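Local coordinates for protein Abbfa_003403 (Acinetobacter baumannii, PDB 4ZXH) that probably assembles a peptide product as a four-domain nonribosomal peptide synthetase, with condensation, adenylation, carrier and thioesterase domains, the carrier bearing a phosphopantetheine arm, at residues E273-I278 and H304-A309; Q311-F316 and R451-L456; A517-Y522 and L599-A604. One frame throughout, in Å; residues are numbered along the deposited sequence.

Contact 1 of 3, residues E273-I278 and H304-A309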
loop_
_atom_site.group_PDB
_atom_site.type_symbol
_atom_site.label_atom_id
_atom_site.label_comp_id
_atom_site.label_asym_id
_atom_site.label_seq_id
_atom_site.Cartn_x
_atom_site.Cartn_y
_atom_site.Cartn_z
ATOM N N GLU A 273 -1.314 10.852 17.473
ATOM C CA GLU A 273 0.037 11.050 16.983
ATOM C C GLU A 273 0.505 12.477 17.284
ATOM O O GLU A 273 -0.288 13.411 17.261
ATOM C CB GLU A 273 0.096 10.763 15.488
ATOM C CG GLU A 273 1.503 10.741 14.943
ATOM C CD GLU A 273 2.330 9.615 15.526
ATOM O OE1 GLU A 273 1.742 8.562 15.881
ATOM O OE2 GLU A 273 3.563 9.803 15.639
ATOM N N ASN A 274 1.791 12.634 17.573
ATOM C CA ASN A 274 2.352 13.930 17.931
ATOM C C ASN A 274 2.949 14.633 16.721
ATOM O O ASN A 274 3.057 15.855 16.690
ATOM C CB ASN A 274 3.422 13.766 19.011
ATOM C CG ASN A 274 2.886 13.111 20.264
ATOM O OD1 ASN A 274 1.750 13.369 20.674
ATOM N ND2 ASN A 274 3.692 12.235 20.870
ATOM N N ASN A 275 3.353 13.858 15.724
ATOM C CA ASN A 275 3.956 14.432 14.536
ATOM C C ASN A 275 2.957 14.435 13.389
ATOM O O ASN A 275 2.621 13.385 12.820
ATOM C CB ASN A 275 5.228 13.669 14.166
ATOM C CG ASN A 275 6.371 13.930 15.139
ATOM O OD1 ASN A 275 6.797 13.040 15.875
ATOM N ND2 ASN A 275 6.884 15.151 15.129
ATOM N N LEU A 276 2.464 15.626 13.069
ATOM C CA LEU A 276 1.455 15.787 12.032
ATOM C C LEU A 276 1.914 16.771 10.973
ATOM O O LEU A 276 2.522 17.796 11.304
ATOM C CB LEU A 276 0.151 16.271 12.635
ATOM C CG LEU A 276 -0.349 15.496 13.839
ATOM C CD1 LEU A 276 -1.278 16.387 14.675
ATOM C CD2 LEU A 276 -1.066 14.266 13.363
ATOM N N VAL A 277 1.620 16.469 9.706
ATOM C CA VAL A 277 1.887 17.419 8.626
ATOM C C VAL A 277 0.604 17.892 7.953
ATOM O O VAL A 277 -0.262 17.086 7.631
ATOM C CB VAL A 277 2.808 16.819 7.561
ATOM C CG1 VAL A 277 3.073 17.829 6.469
ATOM C CG2 VAL A 277 4.108 16.382 8.184
ATOM N N ILE A 278 0.487 19.204 7.750
ATOM C CA ILE A 278 -0.636 19.783 7.019
ATOM C C ILE A 278 -0.146 20.702 5.898
ATOM O O ILE A 278 0.632 21.625 6.148
ATOM C CB ILE A 278 -1.562 20.587 7.942
ATOM C CG1 ILE A 278 -2.211 19.680 8.981
ATOM C CG2 ILE A 278 -2.651 21.276 7.142
ATOM C CD1 ILE A 278 -3.280 20.369 9.781
ATOM N N HIS A 304 5.018 20.905 9.274
ATOM C CA HIS A 304 5.127 19.754 10.163
ATOM C C HIS A 304 5.241 20.253 11.600
ATOM O O HIS A 304 6.222 20.913 11.953
ATOM C CB HIS A 304 6.328 18.891 9.758
ATOM C CG HIS A 304 6.706 17.846 10.761
ATOM N ND1 HIS A 304 8.005 17.411 10.918
ATOM C CD2 HIS A 304 5.964 17.148 11.654
ATOM C CE1 HIS A 304 8.048 16.496 11.872
ATOM N NE2 HIS A 304 6.824 16.318 12.335
ATOM N N MET A 305 4.218 19.964 12.408
ATOM C CA MET A 305 4.164 20.367 13.819
ATOM C C MET A 305 4.477 19.189 14.724
ATOM O O MET A 305 3.970 18.092 14.521
ATOM C CB MET A 305 2.777 20.910 14.205
ATOM C CG MET A 305 2.351 22.244 13.581
ATOM S SD MET A 305 3.234 23.671 14.199
ATOM C CE MET A 305 3.154 23.352 15.965
ATOM N N ASP A 306 5.294 19.415 15.741
ATOM C CA ASP A 306 5.424 18.420 16.786
ATOM C C ASP A 306 4.518 18.847 17.925
ATOM O O ASP A 306 4.853 19.765 18.665
ATOM C CB ASP A 306 6.874 18.281 17.247
ATOM C CG ASP A 306 7.105 17.031 18.080
ATOM O OD1 ASP A 306 6.113 16.411 18.517
ATOM O OD2 ASP A 306 8.278 16.659 18.289
ATOM N N ILE A 307 3.352 18.211 18.032
ATOM C CA ILE A 307 2.415 18.494 19.120
ATOM C C ILE A 307 2.990 18.119 20.466
ATOM O O ILE A 307 3.471 17.000 20.651
ATOM C CB ILE A 307 1.089 17.732 18.989
ATOM C CG1 ILE A 307 0.519 17.865 17.584
ATOM C CG2 ILE A 307 0.089 18.233 20.028
ATOM C CD1 ILE A 307 0.211 19.250 17.223
ATOM N N ASP A 308 2.931 19.065 21.397
ATOM C CA ASP A 308 3.214 18.803 22.796
ATOM C C ASP A 308 1.898 18.906 23.582
ATOM O O ASP A 308 1.420 20.007 23.846
ATOM C CB ASP A 308 4.258 19.802 23.306
ATOM C CG ASP A 308 4.576 19.638 24.782
ATOM O OD1 ASP A 308 4.296 18.567 25.373
ATOM O OD2 ASP A 308 5.116 20.610 25.352
ATOM N N ALA A 309 1.314 17.767 23.951
ATOM C CA ALA A 309 0.003 17.734 24.618
ATOM C C ALA A 309 -0.040 18.515 25.933
ATOM O O ALA A 309 -1.113 18.794 26.470
ATOM C CB ALA A 309 -0.421 16.289 24.869
#
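A two-stranded antiparallel sheet in the condensation domain holds this contact, formed by strands 275-279 and 302-306. Leu276 and Met305 make the hydrogen-bonded pair. Met305 N gives to Leu276 O at 3.0 Å, nearly along the C=O axis, and Leu276 N returns a bond to Met305 O at 3.2 Å. Past the last bridge, Ile307 N still reaches Asn274 O at 2.7 Å, so the pairing runs on beyond strand 302-306. Asn275, Val277, His304 and Asp306 lie on one face of this ribbon; Leu276 and Met305 lie on the other. The His304 ring swings back over the partner strand, with CG anti to the backbone N (chi1 168°). Its NE2 accepts a weak, bent bond from Asn275 ND2 at 3.0 Å, the amide plane turned 55° from the ring. The other ring nitrogen, ND1, is hydrogen-bonded to Ala205 O. Bonds at both nitrogens, the one at NE2 weak, would favour this ring rotation. The branch CG2 of Val277 packs on His304 CB at 3.7 Å. The Asp306 carboxylate lies obliquely beside the Asn275 amide, with Asp306 CG 3.5 Å from Asn275 ND2. The Leu276 and Ile307 side chains cross obliquely, with Leu276 CD1 3.7 Å from Ile307 CG1. Met305 turns from the partner strand toward Phe316 and Val320 of helix 313-329.

Contact 2 of 3, residues Q311-F316 and R451-L456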
loop_
_atom_site.group_PDB
_atom_site.type_symbol
_atom_site.label_atom_id
_atom_site.label_comp_id
_atom_site.label_asym_id
_atom_site.label_seq_id
_atom_site.Cartn_x
_atom_site.Cartn_y
_atom_site.Cartn_z
ATOM N N GLN A 311 1.195 21.550 26.283
ATOM C CA GLN A 311 0.928 22.953 25.948
ATOM C C GLN A 311 -0.540 23.330 26.162
ATOM O O GLN A 311 -1.434 22.519 25.945
ATOM C CB GLN A 311 1.312 23.240 24.485
ATOM C CG GLN A 311 2.795 23.082 24.149
ATOM C CD GLN A 311 3.665 24.137 24.810
ATOM O OE1 GLN A 311 3.319 25.320 24.832
ATOM N NE2 GLN A 311 4.797 23.710 25.367
ATOM N N THR A 312 -0.797 24.562 26.579
ATOM C CA THR A 312 -2.169 25.056 26.585
ATOM C C THR A 312 -2.567 25.392 25.152
ATOM O O THR A 312 -1.705 25.487 24.283
ATOM C CB THR A 312 -2.334 26.294 27.480
ATOM O OG1 THR A 312 -1.736 27.433 26.849
ATOM C CG2 THR A 312 -1.683 26.062 28.832
ATOM N N LEU A 313 -3.857 25.573 24.888
ATOM C CA LEU A 313 -4.274 25.947 23.538
ATOM C C LEU A 313 -3.740 27.318 23.163
ATOM O O LEU A 313 -3.460 27.572 21.997
ATOM C CB LEU A 313 -5.791 25.959 23.398
ATOM C CG LEU A 313 -6.555 24.696 23.760
ATOM C CD1 LEU A 313 -8.045 24.935 23.533
ATOM C CD2 LEU A 313 -6.044 23.519 22.948
ATOM N N ARG A 314 -3.630 28.210 24.147
ATOM C CA ARG A 314 -3.055 29.524 23.892
ATOM C C ARG A 314 -1.625 29.332 23.424
ATOM O O ARG A 314 -1.257 29.731 22.319
ATOM C CB ARG A 314 -3.092 30.411 25.139
ATOM C CG ARG A 314 -2.343 31.734 24.974
ATOM C CD ARG A 314 -2.369 32.574 26.243
ATOM N NE ARG A 314 -3.729 32.795 26.736
ATOM C CZ ARG A 314 -4.458 33.886 26.502
ATOM N NH1 ARG A 314 -3.971 34.883 25.770
ATOM N NH2 ARG A 314 -5.684 33.981 27.002
ATOM N N GLN A 315 -0.834 28.695 24.272
ATOM C CA GLN A 315 0.561 28.454 23.975
ATOM C C GLN A 315 0.742 27.776 22.618
ATOM O O GLN A 315 1.500 28.251 21.777
ATOM C CB GLN A 315 1.187 27.615 25.086
ATOM C CG GLN A 315 1.251 28.339 26.424
ATOM C CD GLN A 315 1.808 27.464 27.527
ATOM O OE1 GLN A 315 1.636 26.242 27.514
ATOM N NE2 GLN A 315 2.493 28.084 28.486
ATOM N N PHE A 316 0.017 26.686 22.399
ATOM C CA PHE A 316 0.122 25.933 21.153
ATOM C C PHE A 316 -0.335 26.724 19.919
ATOM O O PHE A 316 0.284 26.638 18.859
ATOM C CB PHE A 316 -0.679 24.639 21.256
ATOM C CG PHE A 316 -0.751 23.880 19.972
ATOM C CD1 PHE A 316 0.343 23.158 19.523
ATOM C CD2 PHE A 316 -1.905 23.896 19.203
ATOM C CE1 PHE A 316 0.293 22.470 18.335
ATOM C CE2 PHE A 316 -1.962 23.202 18.011
ATOM C CZ PHE A 316 -0.859 22.489 17.574
ATOM N N ARG A 451 -6.949 25.734 28.776
ATOM C CA ARG A 451 -6.943 24.298 29.014
ATOM C C ARG A 451 -5.802 23.636 28.236
ATOM O O ARG A 451 -5.469 24.071 27.132
ATOM C CB ARG A 451 -8.301 23.697 28.638
ATOM C CG ARG A 451 -8.505 22.245 29.066
ATOM C CD ARG A 451 -9.967 21.831 28.925
ATOM N NE ARG A 451 -10.787 22.201 30.082
ATOM C CZ ARG A 451 -12.116 22.269 30.059
ATOM N NH1 ARG A 451 -12.781 22.037 28.935
ATOM N NH2 ARG A 451 -12.783 22.596 31.152
ATOM N N LYS A 452 -5.196 22.607 28.834
ATOM C CA LYS A 452 -4.104 21.845 28.217
ATOM C C LYS A 452 -4.630 20.850 27.187
ATOM O O LYS A 452 -5.660 20.216 27.395
ATOM C CB LYS A 452 -3.284 21.098 29.282
ATOM C CG LYS A 452 -2.335 21.971 30.088
ATOM C CD LYS A 452 -1.506 21.142 31.056
ATOM C CE LYS A 452 -0.422 21.992 31.732
ATOM N NZ LYS A 452 0.393 21.198 32.711
ATOM N N ILE A 453 -3.908 20.718 26.082
ATOM C CA ILE A 453 -4.323 19.872 24.974
ATOM C C ILE A 453 -4.677 18.444 25.412
ATOM O O ILE A 453 -5.617 17.848 24.888
ATOM C CB ILE A 453 -3.228 19.842 23.881
ATOM C CG1 ILE A 453 -3.063 21.240 23.280
ATOM C CG2 ILE A 453 -3.559 18.827 22.787
ATOM C CD1 ILE A 453 -2.177 21.307 22.079
ATOM N N VAL A 454 -3.949 17.902 26.381
ATOM C CA VAL A 454 -4.307 16.599 26.949
ATOM C C VAL A 454 -5.646 16.653 27.716
ATOM O O VAL A 454 -6.507 15.788 27.519
ATOM C CB VAL A 454 -3.185 16.060 27.880
ATOM C CG1 VAL A 454 -2.656 17.158 28.812
ATOM C CG2 VAL A 454 -3.674 14.870 28.680
ATOM N N GLU A 455 -5.822 17.675 28.562
ATOM C CA GLU A 455 -7.038 17.860 29.373
ATOM C C GLU A 455 -8.298 18.070 28.533
ATOM O O GLU A 455 -9.416 18.056 29.051
ATOM C CB GLU A 455 -6.889 19.063 30.313
ATOM C CG GLU A 455 -5.826 18.965 31.398
ATOM C CD GLU A 455 -5.593 20.310 32.102
ATOM O OE1 GLU A 455 -6.101 21.352 31.620
ATOM O OE2 GLU A 455 -4.911 20.321 33.151
ATOM N N LEU A 456 -8.105 18.296 27.242
ATOM C CA LEU A 456 -9.192 18.649 26.349
ATOM C C LEU A 456 -9.952 17.419 25.880
ATOM O O LEU A 456 -9.374 16.504 25.288
ATOM C CB LEU A 456 -8.640 19.424 25.152
ATOM C CG LEU A 456 -9.590 19.794 24.019
ATOM C CD1 LEU A 456 -10.589 20.828 24.452
ATOM C CD2 LEU A 456 -8.789 20.293 22.850
#
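The backbones of Thr312 and Lys452 meet in a single bridge, CA to CA 4.1 Å, with a nearly straight bond from Ile453 N to Gln311 O at 3.1 Å and a more bent one from Leu313 N to Arg451 O. Both run nearly along the acceptor C=O axis. Thr312 is the N-cap of helix 313-329 and forms a capping box with Gln315. Its OG1 sits between the backbone N and the carbonyl carbon (chi1 73°) and accepts from Gln315 N at 3.0 Å. In return Thr312 N gives to Gln315 OE1 at 3.1 Å, from above the carbonyl plane of the amide. The two bonds tie Thr312 and Gln315 reciprocally at the start of the helix. Across the bridge, Lys452 N gives to Glu455 OE1 at 3.2 Å, met from above the carboxylate plane. Ile453 is the main apolar residue. Its CD1 lies over one face of the Phe316 ring, 4.0 Å from the centroid, a CH-pi contact. One carbon back, Ile453 CG1 touches Leu313 CD2 at 3.8 Å. Leu456 CD2 meets the same Leu313 methyl more loosely. The Lys452 chain extends away to a salt bridge with Asp310. In the condensation domain the loop after helix 428-447 is thus bridged to the start of helix 313-329, with helices 255-271 and 428-447 packed around it.

Contact 3 of 3, residues A517-Y522 and L599-A604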
loop_
_atom_site.group_PDB
_atom_site.type_symbol
_atom_site.label_atom_id
_atom_site.label_comp_id
_atom_site.label_asym_id
_atom_site.label_seq_id
_atom_site.Cartn_x
_atom_site.Cartn_y
_atom_site.Cartn_z
ATOM N N ALA A 517 -24.377 -38.351 39.701
ATOM C CA ALA A 517 -24.601 -38.746 41.073
ATOM C C ALA A 517 -23.432 -39.571 41.611
ATOM O O ALA A 517 -22.929 -39.316 42.708
ATOM C CB ALA A 517 -25.895 -39.519 41.173
ATOM N N GLY A 518 -22.995 -40.548 40.825
ATOM C CA GLY A 518 -21.934 -41.451 41.238
ATOM C C GLY A 518 -20.581 -40.778 41.363
ATOM O O GLY A 518 -19.764 -41.156 42.209
ATOM N N ILE A 519 -20.339 -39.777 40.522
ATOM C CA ILE A 519 -19.082 -39.046 40.572
ATOM C C ILE A 519 -19.120 -38.039 41.718
ATOM O O ILE A 519 -18.113 -37.792 42.388
ATOM C CB ILE A 519 -18.798 -38.349 39.238
ATOM C CG1 ILE A 519 -18.572 -39.398 38.147
ATOM C CG2 ILE A 519 -17.573 -37.442 39.328
ATOM C CD1 ILE A 519 -18.253 -38.789 36.808
ATOM N N ALA A 520 -20.292 -37.481 41.972
ATOM C CA ALA A 520 -20.428 -36.560 43.089
ATOM C C ALA A 520 -20.177 -37.311 44.391
ATOM O O ALA A 520 -19.437 -36.853 45.262
ATOM C CB ALA A 520 -21.798 -35.914 43.088
ATOM N N GLU A 521 -20.778 -38.489 44.503
ATOM C CA GLU A 521 -20.659 -39.277 45.720
ATOM C C GLU A 521 -19.250 -39.840 45.891
ATOM O O GLU A 521 -18.738 -39.883 47.001
ATOM C CB GLU A 521 -21.697 -40.399 45.731
ATOM C CG GLU A 521 -21.664 -41.291 46.969
ATOM C CD GLU A 521 -21.838 -40.541 48.295
ATOM O OE1 GLU A 521 -22.327 -39.385 48.299
ATOM O OE2 GLU A 521 -21.485 -41.128 49.343
ATOM N N TYR A 522 -18.616 -40.253 44.803
ATOM C CA TYR A 522 -17.229 -40.693 44.882
ATOM C C TYR A 522 -16.343 -39.593 45.481
ATOM O O TYR A 522 -15.512 -39.854 46.363
ATOM C CB TYR A 522 -16.731 -41.083 43.501
ATOM C CG TYR A 522 -15.419 -41.846 43.468
ATOM C CD1 TYR A 522 -15.279 -43.044 44.143
ATOM C CD2 TYR A 522 -14.341 -41.399 42.700
ATOM C CE1 TYR A 522 -14.101 -43.765 44.096
ATOM C CE2 TYR A 522 -13.148 -42.120 42.647
ATOM C CZ TYR A 522 -13.044 -43.303 43.351
ATOM O OH TYR A 522 -11.881 -44.040 43.322
ATOM N N LEU A 599 -7.461 -39.540 42.066
ATOM C CA LEU A 599 -8.635 -40.399 42.088
ATOM C C LEU A 599 -8.993 -40.911 40.698
ATOM O O LEU A 599 -9.084 -40.144 39.738
ATOM C CB LEU A 599 -9.831 -39.656 42.655
ATOM C CG LEU A 599 -9.914 -39.512 44.159
ATOM C CD1 LEU A 599 -11.107 -38.630 44.459
ATOM C CD2 LEU A 599 -10.068 -40.868 44.780
ATOM N N ASP A 600 -9.212 -42.212 40.598
ATOM C CA ASP A 600 -9.602 -42.818 39.336
ATOM C C ASP A 600 -11.112 -42.746 39.157
ATOM O O ASP A 600 -11.865 -43.382 39.895
ATOM C CB ASP A 600 -9.113 -44.266 39.277
ATOM C CG ASP A 600 -9.460 -44.958 37.970
ATOM O OD1 ASP A 600 -10.009 -44.287 37.064
ATOM O OD2 ASP A 600 -9.177 -46.179 37.853
ATOM N N ILE A 601 -11.544 -41.990 38.157
ATOM C CA ILE A 601 -12.969 -41.790 37.886
ATOM C C ILE A 601 -13.702 -43.080 37.490
ATOM O O ILE A 601 -14.923 -43.177 37.619
ATOM C CB ILE A 601 -13.181 -40.739 36.775
ATOM C CG1 ILE A 601 -14.601 -40.187 36.806
ATOM C CG2 ILE A 601 -12.894 -41.326 35.419
ATOM C CD1 ILE A 601 -14.842 -39.139 35.744
ATOM N N ASN A 602 -12.963 -44.076 37.018
ATOM C CA ASN A 602 -13.589 -45.344 36.663
ATOM C C ASN A 602 -14.022 -46.118 37.904
ATOM O O ASN A 602 -14.862 -47.012 37.816
ATOM C CB ASN A 602 -12.637 -46.197 35.823
ATOM C CG ASN A 602 -12.313 -45.565 34.473
ATOM O OD1 ASN A 602 -13.200 -45.057 33.779
ATOM N ND2 ASN A 602 -11.028 -45.582 34.103
ATOM N N GLN A 603 -13.442 -45.769 39.051
ATOM C CA GLN A 603 -13.725 -46.443 40.317
ATOM C C GLN A 603 -14.967 -45.879 40.954
ATOM O O GLN A 603 -15.509 -46.448 41.899
ATOM C CB GLN A 603 -12.556 -46.307 41.289
ATOM C CG GLN A 603 -11.365 -47.141 40.916
ATOM C CD GLN A 603 -11.782 -48.492 40.389
ATOM O OE1 GLN A 603 -11.759 -48.728 39.178
ATOM N NE2 GLN A 603 -12.202 -49.380 41.291
ATOM N N ALA A 604 -15.404 -44.739 40.444
ATOM C CA ALA A 604 -16.634 -44.125 40.914
ATOM C C ALA A 604 -17.793 -45.050 40.612
ATOM O O ALA A 604 -17.947 -45.509 39.480
ATOM C CB ALA A 604 -16.847 -42.766 40.256
#
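Tyr522 is the large bump here, projecting from helix 509-525 into a hollow lined by Leu599, Asp600, Gln603 and Ala604. Its CB points toward the other segment, and CG stands anti to the backbone N (chi1 -167°). Ala604 lies over one ring face, with its CA 3.6 Å above the plane and offset toward the rim. The methyl CB of Ala604 packs against Tyr522 CG at the same distance. Farther along that face sits the carbonyl carbon of Gln603. The phenol tip lies beside the Gln603 stem, with Tyr522 OH 3.1 Å from Gln603 CB. Leu599 CD2 is 3.9 Å from Tyr522 OH, tip to tip. Asp600 O lies 3.3 Å from Tyr522 CE2, in an oblique position. The hollow belongs to the adenylation domain, where strand 598-600 is an outermost strand of the four-stranded parallel sheet 557-560, 533-537, 581-584, 598-600. The chain leaves that strand through an Asx turn, with Asn602 N hydrogen-bonded to Asp600 OD1. Asp600 OD2 is hydrogen-bonded to Thr586 OG1. The chain then turns on, placing Gln603 and Ala604 at the tyrosine. One helical turn back, Ile519 makes a smaller bump: the Ile519 and Ile601 side chains cross obliquely, CD1 to CD1 3.6 Å. Ile601 also leans on Leu543 and Ala547 of helix 543-553. Ala604 CB lies 3.9 Å from Gly518 O, where the helix presents no side chain.

How the contacts relate
Contacts 1 and 2 are neighbours in the condensation domain, their centres 13 Å apart. Helix 313-329 follows strand 302-306 after a short loop, so the second segment of contact 1 runs on to the first of contact 2. They also touch: Ala309 O and Val454 N are 3.0 Å apart, a probable hydrogen bond, and Phe316 CE1 packs on Ile307 CD1 at 3.4 Å. The side chain of Val277 in contact 1 is about 10 Å from the bound 4'-phosphopantetheine, without touching it. Contact 3 stands apart in the adenylation domain. Its nearest atoms are about 54 Å from contact 1 and about 55 Å from contact 2.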